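YohF (Salmonella typhimurium, PDB 6WON) probably acts as an acetoin dehydrogenase, a nicotinamide-dependent oxidoreductase of the short-chain dehydrogenase/reductase family. Local coordinates at residues Ala7-Ser12 / Ala19-Leu24; Glu44-Ala49 / Val54-Ile59; Asn181-Gly186 / Ala220-Trp225; Ile123-Met128 / Gly135-Ile140; Glu68-Ile73 / Ala117-Gln122. All blocks are in the same frame, centred on the assembly; numbering follows the deposited sequence.

Contact 1: Ala7-Ser12 / Ala19-Leu24; sequences AIVTAS and ACALLL
V9 meets three helix residues, C20, A21 and L24, and so carries most of the apolar packing between 7-12 and 19-24. Its CG1 lies anti to the backbone N (chi1 -174°), which spreads the two methyls along the helix: CG1 reaches C20 CB at 4.1 Å, while CG2 rests 4.0 Å from A21 CA and 4.0 Å from L24 CD1. The same leucine methyl also touches A7, where CD1 stands 3.7 Å from A7 CB, so a single branch of L24 fills the corner between two inward-facing strand residues. The strand and helix segments run almost antiparallel, at 163°, with their axes 8.6 Å apart. This is the first half of the opening beta-alpha-beta unit of a Rossmann fold, and the turn from T10 onward starts the glycine-rich loop that in this family ordinarily receives the dinucleotide cofactor.

Polar contacts hold the turn rather than join it to the helix, for no hydrogen bond crosses the contact. S12 OG donates to V9 O over 2.7 Å, from 36° above the carbonyl plane, folding the turn back over the strand end. The serine then offers its CB to the helix, 3.8 Å from A21 CB. Beyond it, T10 OG1 bonds to the backbone of N89, and S12 O accepts from T45 OG1 of helix 39-50.

Contact 2: Glu44-Ala49 / Val54-Ile59; sequences ETAKKA and VRAETI
A56 sits against A46 and A49, one helical turn apart, and with no torsion of its own it fits its methyl between theirs: A56 CB is 3.8 Å from A46 CB and 3.8 Å from A49 CB. The close pairing of small residues brings the CA atoms of A46 and A56 to 5.1 Å. On either side of this alanine core, branched side chains are turned to suit. T58 keeps OG1 between its backbone N and carbonyl carbon (chi1 61°), which leaves CG2 to touch A46 CB at 3.9 Å. V54 brings CG2 within 3.4 Å of A49 O, a methyl placed against a carbonyl near the end of the helix.

Strand 56-60 is, within this chain, the outermost strand on this flank of the Rossmann sheet, and helix 39-50 precedes it in a beta-alpha-beta unit, so the helix runs back at 170° to the strand. Residues alternating with A56 face the other side, where R55 NH2 bonds to E57 OE2 over 2.9 Å; the oxygen is approached from above the carboxylate plane. R79 of helix 71-80 is a second partner for both.

Methyls here meet methyls and backbone carbonyls, while R55 and E57 point away from the helix. No hydrogen bond crosses, so the contact rests mainly on van der Waals packing.

Contact 3: Asn181-Gly186 / Ala220-Trp225; sequences NAVAPG and ASLVAW
V183 is the one strand residue that touches helix segment 220-225, and it does so with both methyls. Its side chain and that of L222 slide past one another in opposite directions, so that L222 CD2 lies alongside the fork of the valine, 4.0 Å from V183 CG2 and 4.1 Å from V183 CG1. L222 CG is anti to its backbone N (chi1 -179°), which carries its branched end toward the strand. V223 comes in at a slant instead: its CB bond is aimed neither at the strand nor away from it, and only the CG2 branch closes in, 4.0 Å from V183 CG2. The same valine methyl thus serves two neighbouring helix residues.

Strand 178-185 is the sixth strand in the order of the parallel Rossmann sheet, and helix 216-226 lies over it on the face that also carries helix 15-27, where V223 packs on C20. P185 closes the strand and G186 follows, the Pro-Gly pair familiar in short-chain dehydrogenases.

The helix also meets the second subunit. S221 OG and W225 NE1 exchange hydrogen bonds with W225 NE1 and S221 OG of that subunit, and L222, besides gripping V183, packs on W225 of the second subunit.

Contact 4: Ile123-Met128 / Gly135-Ile140; sequences IAARHM and GRIINI
M128 and G135 have the nearest CA atoms across two nearly antiparallel segments, helix 123-128 and strand 135-140, whose axes pass 9.4 Å apart at 168°. In the Rossmann fold of this family this is the helix-to-strand half of the beta-alpha-beta crossover from strand 85-88 through the long helix 103-131 to the neighbouring parallel strand 135-140, the central sheet's fifth in order.

M128 does most of the touching. CG is anti to the carbonyl carbon (chi1 -70°) and the chain beyond is extended, which lays the thioether across the start of the strand. SD lies 4.0 Å from G135 CA, a place where the strand residue has no side chain to keep the sulphur at a distance. I137 points its CB at the helix and receives the methionine at an angle, CG1 standing 3.9 Å from M128 CE. Its far methyl, CD1, reaches a more distant A125 CB at 4.4 Å, while M169 of helix 153-173 packs on the same isoleucine.

R136 faces the other side of the sheet, where its NH1 bonds to S228 O. On the outer side of the helix, R126 NH2 donates to I99 O of the third subunit. The thioether ends with M128 CE 3.5 Å from R136 O, a methyl resting on a backbone carbonyl.

Contact 5: Glu68-Ile73 / Ala117-Gln122; sequences EGAQAI and AFLCAQ
Matching first torsions bring I73 and C120 together: in each the gamma atom, CG1 or SG, is anti to the carbonyl carbon, with chi1 -61° placing I73 CG1 and chi1 -64° placing C120 SG. A second bend in the isoleucine, chi2 -69°, folds CD1 round the same sulphur. The cysteine is thus held against one limb of the side chain, SG lying 3.5 Å from I73 CG1 and 4.0 Å from I73 CD1, while the CG2 branch is turned elsewhere and packs on I123.

The other point of contact is simpler. A70 CB faces the helix and meets L119 CB at 3.8 Å, close to the leucine's backbone. The CA atoms of A70 and C120, 6.1 Å apart, are the nearest pair across the two segments. L119 also packs on L66 and P67 and on F103 of the third subunit. Tight i-to-i+3 turns carry A70 and I73 onto one face: I73 N bonds to A70 O at 3.0 Å, a bond that spans the two touching residues.

Helix 103-131 is the long helix that, with 153-173, forms a subunit interface in tetrameric short-chain dehydrogenases. Here F118 stacks on W106 of the third subunit, and Q122 NE2 bonds to backbone oxygens of F98 and M101 of that subunit. The four residues that touch are all buried and no hydrogen bond crosses between them; a sulphur and aliphatic carbons supply dispersion contact, and Q122 spends its amide N-H groups on the third subunit.

Overall arrangement
Contacts 1 to 4 pack helices on one parallel sheet, contacts 1, 2 and 3 on one face and contact 4 on the other; contact 5 joins two helices on the face of contact 4. Contact 1 is the centre of its face: S12 O is 3.2 Å from T45 OG1 of contact 2, and L23 CD2 is 3.6 Å from A220 O of contact 3. Within the sheet, N181 O and N139 N lie 2.9 Å apart, tying contact 3 to contact 4. Contacts 4 and 5 share helix 103-131, their centres about 11 Å apart, and both touch the third subunit. T10 CG2 lies 4.1 Å from I73 CD1, joining contact 5 to the presumed cofactor loop that begins in contact 1.

Contact 1: Ala7-Ser12 / Ala19-Leu24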
# COMPACT_ATOMS: atom_id res chain seq x y z
N ALA B 7 -12.84 5.02 28.76
CA ALA B 7 -11.96 5.41 27.67
C ALA B 7 -10.93 6.40 28.19
O ALA B 7 -11.27 7.36 28.89
CB ALA B 7 -12.74 6.05 26.52
N ILE B 8 -9.67 6.18 27.84
CA ILE B 8 -8.62 7.15 28.11
C ILE B 8 -8.14 7.72 26.78
O ILE B 8 -7.88 6.97 25.83
CB ILE B 8 -7.47 6.51 28.91
CG1 ILE B 8 -7.95 6.31 30.35
CG2 ILE B 8 -6.24 7.42 28.86
CD1 ILE B 8 -7.04 5.47 31.16
N VAL B 9 -8.10 9.04 26.70
CA VAL B 9 -7.68 9.75 25.51
C VAL B 9 -6.54 10.66 25.92
O VAL B 9 -6.73 11.56 26.76
CB VAL B 9 -8.82 10.57 24.88
CG1 VAL B 9 -8.38 11.17 23.55
CG2 VAL B 9 -10.08 9.70 24.71
N THR B 10 -5.36 10.44 25.35
CA THR B 10 -4.24 11.30 25.70
C THR B 10 -4.34 12.64 24.99
O THR B 10 -4.90 12.75 23.89
CB THR B 10 -2.89 10.64 25.38
OG1 THR B 10 -2.77 10.43 23.97
CG2 THR B 10 -2.78 9.30 26.10
N ALA B 11 -3.79 13.67 25.63
CA ALA B 11 -3.76 15.02 25.08
C ALA B 11 -5.16 15.48 24.69
O ALA B 11 -5.37 16.09 23.63
CB ALA B 11 -2.79 15.12 23.89
N SER B 12 -6.14 15.18 25.54
CA SER B 12 -7.52 15.53 25.27
C SER B 12 -7.90 16.88 25.85
O SER B 12 -9.10 17.18 25.99
CB SER B 12 -8.46 14.45 25.80
OG SER B 12 -8.00 13.94 27.04
N ALA B 19 -12.08 16.35 21.09
CA ALA B 19 -13.26 15.90 20.36
C ALA B 19 -13.54 14.41 20.62
O ALA B 19 -14.69 14.03 20.87
CB ALA B 19 -13.09 16.19 18.87
N CYS B 20 -12.50 13.57 20.60
CA CYS B 20 -12.69 12.15 20.93
C CYS B 20 -13.22 11.98 22.35
O CYS B 20 -14.16 11.21 22.58
CB CYS B 20 -11.38 11.37 20.76
SG CYS B 20 -10.70 11.36 19.07
N ALA B 21 -12.61 12.67 23.31
CA ALA B 21 -13.02 12.48 24.70
C ALA B 21 -14.48 12.84 24.90
O ALA B 21 -15.22 12.14 25.61
CB ALA B 21 -12.13 13.31 25.62
N LEU B 22 -14.93 13.94 24.29
CA LEU B 22 -16.29 14.40 24.50
C LEU B 22 -17.30 13.50 23.78
O LEU B 22 -18.39 13.24 24.30
CB LEU B 22 -16.42 15.85 24.03
CG LEU B 22 -15.74 16.91 24.92
CD1 LEU B 22 -16.09 18.32 24.43
CD2 LEU B 22 -16.15 16.75 26.37
N LEU B 23 -16.96 13.04 22.58
CA LEU B 23 -17.88 12.15 21.88
C LEU B 23 -18.00 10.82 22.62
O LEU B 23 -19.11 10.27 22.75
CB LEU B 23 -17.43 11.94 20.45
CG LEU B 23 -18.39 11.21 19.52
CD1 LEU B 23 -19.84 11.76 19.63
CD2 LEU B 23 -17.86 11.30 18.10
N LEU B 24 -16.89 10.30 23.14
CA LEU B 24 -16.94 9.04 23.87
C LEU B 24 -17.73 9.20 25.16
O LEU B 24 -18.53 8.33 25.52
CB LEU B 24 -15.52 8.53 24.16
CG LEU B 24 -14.73 8.06 22.93
CD1 LEU B 24 -13.26 7.75 23.26
CD2 LEU B 24 -15.43 6.87 22.26

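Contact 2: Glu44-Ala49 / Val54-Ile59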
# COMPACT_ATOMS: atom_id res chain seq x y z
N GLU B 44 -11.83 21.94 31.29
CA GLU B 44 -13.03 22.26 30.53
C GLU B 44 -13.58 21.04 29.80
O GLU B 44 -14.80 20.90 29.67
CB GLU B 44 -12.73 23.39 29.54
CG GLU B 44 -13.97 23.96 28.87
CD GLU B 44 -15.02 24.53 29.83
OE1 GLU B 44 -16.10 24.93 29.33
OE2 GLU B 44 -14.78 24.61 31.07
N THR B 45 -12.71 20.15 29.33
CA THR B 45 -13.18 18.93 28.70
C THR B 45 -13.88 18.03 29.72
O THR B 45 -14.93 17.44 29.43
CB THR B 45 -12.01 18.20 28.05
OG1 THR B 45 -11.37 19.10 27.13
CG2 THR B 45 -12.48 16.95 27.31
N ALA B 46 -13.33 17.93 30.94
CA ALA B 46 -13.97 17.14 31.98
C ALA B 46 -15.32 17.72 32.37
O ALA B 46 -16.29 16.97 32.57
CB ALA B 46 -13.04 17.03 33.19
N LYS B 47 -15.40 19.05 32.50
CA LYS B 47 -16.67 19.71 32.77
C LYS B 47 -17.72 19.28 31.75
O LYS B 47 -18.80 18.79 32.12
CB LYS B 47 -16.47 21.23 32.74
CG LYS B 47 -17.76 22.04 32.93
CD LYS B 47 -17.50 23.54 33.00
CE LYS B 47 -18.51 24.21 33.91
NZ LYS B 47 -18.19 25.65 34.15
N LYS B 48 -17.43 19.45 30.46
CA LYS B 48 -18.41 19.11 29.43
C LYS B 48 -18.68 17.62 29.40
O LYS B 48 -19.83 17.20 29.20
CB LYS B 48 -17.93 19.61 28.07
CG LYS B 48 -17.61 21.10 28.04
CD LYS B 48 -17.53 21.61 26.60
CE LYS B 48 -16.35 22.56 26.39
NZ LYS B 48 -16.54 23.86 27.08
N ALA B 49 -17.65 16.79 29.59
CA ALA B 49 -17.85 15.34 29.58
C ALA B 49 -18.86 14.92 30.65
O ALA B 49 -19.72 14.06 30.39
CB ALA B 49 -16.52 14.62 29.79
N VAL B 54 -21.49 10.91 32.84
CA VAL B 54 -20.37 9.99 33.02
C VAL B 54 -19.33 10.64 33.91
O VAL B 54 -19.32 11.85 34.13
CB VAL B 54 -19.72 9.56 31.68
CG1 VAL B 54 -20.69 8.78 30.79
CG2 VAL B 54 -19.16 10.77 30.95
N ARG B 55 -18.42 9.81 34.41
CA ARG B 55 -17.26 10.29 35.15
C ARG B 55 -16.22 10.82 34.18
O ARG B 55 -16.03 10.29 33.09
CB ARG B 55 -16.62 9.16 35.96
CG ARG B 55 -17.14 8.94 37.34
CD ARG B 55 -16.28 7.87 38.00
NE ARG B 55 -15.06 8.45 38.56
CZ ARG B 55 -14.03 7.74 39.01
NH1 ARG B 55 -14.06 6.41 38.94
NH2 ARG B 55 -12.98 8.36 39.52
N ALA B 56 -15.52 11.88 34.59
CA ALA B 56 -14.37 12.37 33.85
C ALA B 56 -13.27 12.71 34.84
O ALA B 56 -13.53 13.38 35.85
CB ALA B 56 -14.72 13.60 33.00
N GLU B 57 -12.06 12.22 34.57
CA GLU B 57 -10.90 12.44 35.41
C GLU B 57 -9.75 12.95 34.54
O GLU B 57 -9.59 12.50 33.40
CB GLU B 57 -10.47 11.16 36.14
CG GLU B 57 -11.47 10.62 37.13
CD GLU B 57 -11.55 11.45 38.42
OE1 GLU B 57 -10.67 12.30 38.67
OE2 GLU B 57 -12.52 11.25 39.18
N THR B 58 -8.95 13.86 35.08
CA THR B 58 -7.83 14.44 34.35
C THR B 58 -6.50 14.09 35.03
O THR B 58 -6.44 13.85 36.24
CB THR B 58 -7.93 15.97 34.26
OG1 THR B 58 -7.94 16.53 35.57
CG2 THR B 58 -9.21 16.39 33.53
N ILE B 59 -5.44 14.07 34.23
CA ILE B 59 -4.10 13.85 34.78
C ILE B 59 -3.09 14.50 33.84
O ILE B 59 -3.26 14.52 32.62
CB ILE B 59 -3.80 12.35 35.00
CG1 ILE B 59 -2.81 12.19 36.15
CG2 ILE B 59 -3.24 11.67 33.76
CD1 ILE B 59 -2.71 10.78 36.68

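Contact 3: Asn181-Gly186 / Ala220-Trp225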
# COMPACT_ATOMS: atom_id res chain seq x y z
N ASN B 181 -6.36 -0.46 15.97
CA ASN B 181 -6.36 0.17 14.66
C ASN B 181 -5.70 1.53 14.76
O ASN B 181 -5.60 2.12 15.84
CB ASN B 181 -7.78 0.33 14.12
CG ASN B 181 -8.45 -1.00 13.86
OD1 ASN B 181 -8.19 -1.66 12.84
ND2 ASN B 181 -9.34 -1.41 14.76
N ALA B 182 -5.27 2.04 13.61
CA ALA B 182 -4.84 3.42 13.47
C ALA B 182 -5.91 4.22 12.72
O ALA B 182 -6.51 3.72 11.76
CB ALA B 182 -3.51 3.51 12.71
N VAL B 183 -6.14 5.45 13.18
CA VAL B 183 -6.84 6.47 12.40
C VAL B 183 -5.80 7.50 11.98
O VAL B 183 -5.06 8.01 12.82
CB VAL B 183 -7.97 7.13 13.20
CG1 VAL B 183 -8.61 8.26 12.38
CG2 VAL B 183 -9.02 6.11 13.58
N ALA B 184 -5.77 7.80 10.68
CA ALA B 184 -4.67 8.54 10.05
C ALA B 184 -5.23 9.84 9.49
O ALA B 184 -5.71 9.88 8.35
CB ALA B 184 -4.02 7.70 8.94
N PRO B 185 -5.22 10.93 10.27
CA PRO B 185 -5.83 12.18 9.78
C PRO B 185 -4.99 12.83 8.70
O PRO B 185 -3.77 12.72 8.68
CB PRO B 185 -5.90 13.06 11.04
CG PRO B 185 -5.77 12.10 12.21
CD PRO B 185 -4.81 11.04 11.69
N GLY B 186 -5.68 13.50 7.78
CA GLY B 186 -5.00 14.43 6.88
C GLY B 186 -4.79 15.73 7.64
O GLY B 186 -4.50 15.69 8.83
N ALA B 220 -12.94 12.43 15.30
CA ALA B 220 -13.57 11.83 16.48
C ALA B 220 -14.69 10.87 16.09
O ALA B 220 -14.85 9.81 16.70
CB ALA B 220 -14.09 12.94 17.40
N SER B 221 -15.47 11.21 15.06
CA SER B 221 -16.59 10.36 14.68
C SER B 221 -16.13 8.95 14.33
O SER B 221 -16.76 7.96 14.74
CB SER B 221 -17.34 10.99 13.50
OG SER B 221 -18.45 10.18 13.15
N LEU B 222 -15.02 8.82 13.59
CA LEU B 222 -14.53 7.50 13.25
C LEU B 222 -13.96 6.79 14.47
O LEU B 222 -14.19 5.59 14.67
CB LEU B 222 -13.47 7.59 12.15
CG LEU B 222 -12.93 6.21 11.74
CD1 LEU B 222 -14.07 5.35 11.17
CD2 LEU B 222 -11.77 6.32 10.73
N VAL B 223 -13.20 7.52 15.29
CA VAL B 223 -12.68 6.94 16.53
C VAL B 223 -13.82 6.38 17.37
O VAL B 223 -13.73 5.28 17.92
CB VAL B 223 -11.87 8.00 17.31
CG1 VAL B 223 -11.55 7.48 18.71
CG2 VAL B 223 -10.57 8.35 16.55
N ALA B 224 -14.93 7.14 17.48
CA ALA B 224 -16.10 6.63 18.20
C ALA B 224 -16.64 5.35 17.58
O ALA B 224 -16.98 4.40 18.30
CB ALA B 224 -17.21 7.68 18.24
N TRP B 225 -16.75 5.30 16.25
CA TRP B 225 -17.25 4.09 15.62
C TRP B 225 -16.37 2.89 15.95
O TRP B 225 -16.88 1.80 16.24
CB TRP B 225 -17.37 4.25 14.10
CG TRP B 225 -17.84 2.96 13.47
CD1 TRP B 225 -19.13 2.49 13.41
CD2 TRP B 225 -17.02 1.95 12.87
NE1 TRP B 225 -19.16 1.27 12.79
CE2 TRP B 225 -17.88 0.91 12.46
CE3 TRP B 225 -15.65 1.82 12.63
CZ2 TRP B 225 -17.41 -0.24 11.82
CZ3 TRP B 225 -15.19 0.68 12.00
CH2 TRP B 225 -16.07 -0.34 11.60

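Contact 4: Ile123-Met128 / Gly135-Ile140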
# COMPACT_ATOMS: atom_id res chain seq x y z
N ILE B 123 0.63 -0.35 29.08
CA ILE B 123 -0.05 -0.21 30.36
C ILE B 123 -1.54 -0.48 30.21
O ILE B 123 -2.13 -1.22 31.00
CB ILE B 123 0.22 1.18 30.96
CG1 ILE B 123 1.69 1.27 31.40
CG2 ILE B 123 -0.75 1.47 32.10
CD1 ILE B 123 2.16 2.68 31.66
N ALA B 124 -2.16 0.10 29.18
CA ALA B 124 -3.59 -0.11 28.99
C ALA B 124 -3.88 -1.57 28.65
O ALA B 124 -4.85 -2.15 29.16
CB ALA B 124 -4.14 0.82 27.91
N ALA B 125 -3.04 -2.18 27.81
CA ALA B 125 -3.28 -3.56 27.39
C ALA B 125 -3.14 -4.53 28.57
O ALA B 125 -3.92 -5.49 28.68
CB ALA B 125 -2.31 -3.93 26.27
N ARG B 126 -2.20 -4.27 29.48
CA ARG B 126 -2.08 -5.10 30.68
C ARG B 126 -3.38 -5.09 31.48
O ARG B 126 -3.80 -6.13 32.00
CB ARG B 126 -0.92 -4.62 31.55
CG ARG B 126 0.45 -5.13 31.11
CD ARG B 126 1.58 -4.26 31.69
NE ARG B 126 2.84 -4.44 30.97
CZ ARG B 126 3.84 -3.56 30.95
NH1 ARG B 126 3.74 -2.40 31.60
NH2 ARG B 126 4.95 -3.82 30.27
N HIS B 127 -4.01 -3.92 31.61
CA HIS B 127 -5.26 -3.87 32.36
C HIS B 127 -6.38 -4.57 31.61
O HIS B 127 -7.22 -5.25 32.21
CB HIS B 127 -5.64 -2.42 32.67
CG HIS B 127 -4.87 -1.83 33.80
ND1 HIS B 127 -5.32 -1.83 35.10
CD2 HIS B 127 -3.65 -1.23 33.83
CE1 HIS B 127 -4.43 -1.26 35.89
NE2 HIS B 127 -3.40 -0.88 35.14
N MET B 128 -6.42 -4.40 30.28
CA MET B 128 -7.47 -5.03 29.48
C MET B 128 -7.39 -6.54 29.57
O MET B 128 -8.41 -7.23 29.64
CB MET B 128 -7.36 -4.58 28.02
CG MET B 128 -7.73 -3.13 27.79
SD MET B 128 -7.25 -2.64 26.13
CE MET B 128 -7.80 -0.93 26.11
N GLY B 135 -11.07 -5.09 24.73
CA GLY B 135 -10.82 -3.67 24.71
C GLY B 135 -10.51 -3.20 23.30
O GLY B 135 -10.48 -3.99 22.35
N ARG B 136 -10.29 -1.90 23.19
CA ARG B 136 -10.03 -1.25 21.92
C ARG B 136 -8.89 -0.26 22.11
O ARG B 136 -8.89 0.49 23.08
CB ARG B 136 -11.26 -0.51 21.38
CG ARG B 136 -12.54 -1.34 21.38
CD ARG B 136 -12.50 -2.45 20.31
NE ARG B 136 -13.71 -3.26 20.32
CZ ARG B 136 -14.86 -2.88 19.76
NH1 ARG B 136 -14.95 -1.70 19.14
NH2 ARG B 136 -15.93 -3.68 19.82
N ILE B 137 -7.94 -0.26 21.18
CA ILE B 137 -6.84 0.70 21.20
C ILE B 137 -6.77 1.36 19.83
O ILE B 137 -6.62 0.68 18.81
CB ILE B 137 -5.50 0.04 21.55
CG1 ILE B 137 -5.54 -0.51 22.98
CG2 ILE B 137 -4.35 1.07 21.39
CD1 ILE B 137 -4.32 -1.37 23.35
N ILE B 138 -6.89 2.68 19.81
CA ILE B 138 -6.82 3.45 18.58
C ILE B 138 -5.57 4.32 18.64
O ILE B 138 -5.41 5.11 19.57
CB ILE B 138 -8.08 4.30 18.35
CG1 ILE B 138 -9.30 3.39 18.14
CG2 ILE B 138 -7.89 5.18 17.12
CD1 ILE B 138 -10.20 3.25 19.35
N ASN B 139 -4.69 4.17 17.66
CA ASN B 139 -3.50 5.00 17.57
C ASN B 139 -3.76 6.08 16.52
O ASN B 139 -4.01 5.76 15.35
CB ASN B 139 -2.27 4.17 17.19
CG ASN B 139 -1.88 3.17 18.26
OD1 ASN B 139 -1.89 3.49 19.45
ND2 ASN B 139 -1.54 1.94 17.84
N ILE B 140 -3.75 7.34 16.94
CA ILE B 140 -3.89 8.44 15.98
C ILE B 140 -2.54 8.60 15.30
O ILE B 140 -1.56 9.00 15.94
CB ILE B 140 -4.33 9.74 16.65
CG1 ILE B 140 -5.58 9.53 17.51
CG2 ILE B 140 -4.61 10.80 15.58
CD1 ILE B 140 -6.81 9.16 16.70

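Contact 5: Glu68-Ile73 / Ala117-Gln122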
# COMPACT_ATOMS: atom_id res chain seq x y z
N GLU B 68 9.37 6.92 32.76
CA GLU B 68 8.66 7.30 33.98
C GLU B 68 7.42 8.14 33.69
O GLU B 68 6.39 7.96 34.35
CB GLU B 68 9.61 8.07 34.91
CG GLU B 68 10.64 7.20 35.58
CD GLU B 68 11.81 6.87 34.66
OE1 GLU B 68 11.91 7.48 33.56
OE2 GLU B 68 12.64 6.01 35.05
N GLY B 69 7.49 9.04 32.71
CA GLY B 69 6.36 9.93 32.45
C GLY B 69 5.08 9.20 32.11
O GLY B 69 3.98 9.72 32.33
N ALA B 70 5.20 7.99 31.56
CA ALA B 70 4.00 7.26 31.18
C ALA B 70 3.27 6.66 32.38
O ALA B 70 2.14 6.18 32.21
CB ALA B 70 4.36 6.16 30.17
N GLN B 71 3.87 6.70 33.58
CA GLN B 71 3.20 6.16 34.76
C GLN B 71 1.89 6.89 35.05
O GLN B 71 0.97 6.31 35.65
CB GLN B 71 4.13 6.21 35.96
CG GLN B 71 5.14 5.06 36.01
CD GLN B 71 4.46 3.71 35.87
OE1 GLN B 71 3.68 3.28 36.73
NE2 GLN B 71 4.74 3.03 34.76
N ALA B 72 1.77 8.15 34.62
CA ALA B 72 0.52 8.88 34.82
C ALA B 72 -0.67 8.15 34.19
O ALA B 72 -1.81 8.30 34.65
CB ALA B 72 0.65 10.30 34.25
N ILE B 73 -0.44 7.35 33.15
CA ILE B 73 -1.52 6.53 32.61
C ILE B 73 -1.98 5.50 33.63
O ILE B 73 -3.19 5.28 33.80
CB ILE B 73 -1.06 5.86 31.30
CG1 ILE B 73 -0.71 6.93 30.26
CG2 ILE B 73 -2.16 4.93 30.78
CD1 ILE B 73 -1.90 7.71 29.74
N ALA B 117 3.43 6.38 22.88
CA ALA B 117 2.29 5.55 22.51
C ALA B 117 2.57 4.08 22.80
O ALA B 117 1.67 3.35 23.22
CB ALA B 117 1.96 5.74 21.03
N PHE B 118 3.81 3.63 22.57
CA PHE B 118 4.17 2.26 22.90
C PHE B 118 3.98 1.97 24.39
O PHE B 118 3.40 0.95 24.78
CB PHE B 118 5.62 1.99 22.48
CG PHE B 118 6.24 0.81 23.17
CD1 PHE B 118 5.78 -0.47 22.94
CD2 PHE B 118 7.28 0.99 24.06
CE1 PHE B 118 6.36 -1.57 23.59
CE2 PHE B 118 7.86 -0.09 24.71
CZ PHE B 118 7.39 -1.37 24.47
N LEU B 119 4.45 2.89 25.25
CA LEU B 119 4.40 2.66 26.70
C LEU B 119 2.97 2.77 27.23
O LEU B 119 2.55 1.97 28.07
CB LEU B 119 5.31 3.66 27.41
CG LEU B 119 6.80 3.39 27.20
CD1 LEU B 119 7.64 4.44 27.89
CD2 LEU B 119 7.17 1.97 27.68
N CYS B 120 2.23 3.79 26.79
CA CYS B 120 0.83 3.91 27.18
C CYS B 120 0.05 2.68 26.73
O CYS B 120 -0.77 2.14 27.49
CB CYS B 120 0.24 5.19 26.58
SG CYS B 120 1.00 6.74 27.22
N ALA B 121 0.30 2.21 25.51
CA ALA B 121 -0.40 1.03 25.01
C ALA B 121 -0.14 -0.20 25.87
O ALA B 121 -1.06 -0.97 26.17
CB ALA B 121 0.01 0.77 23.56
N GLN B 122 1.12 -0.41 26.29
CA GLN B 122 1.45 -1.55 27.15
C GLN B 122 0.63 -1.50 28.43
O GLN B 122 0.02 -2.50 28.84
CB GLN B 122 2.93 -1.53 27.50
CG GLN B 122 3.87 -2.13 26.49
CD GLN B 122 5.30 -2.19 27.03
OE1 GLN B 122 5.82 -1.20 27.55
NE2 GLN B 122 5.93 -3.36 26.93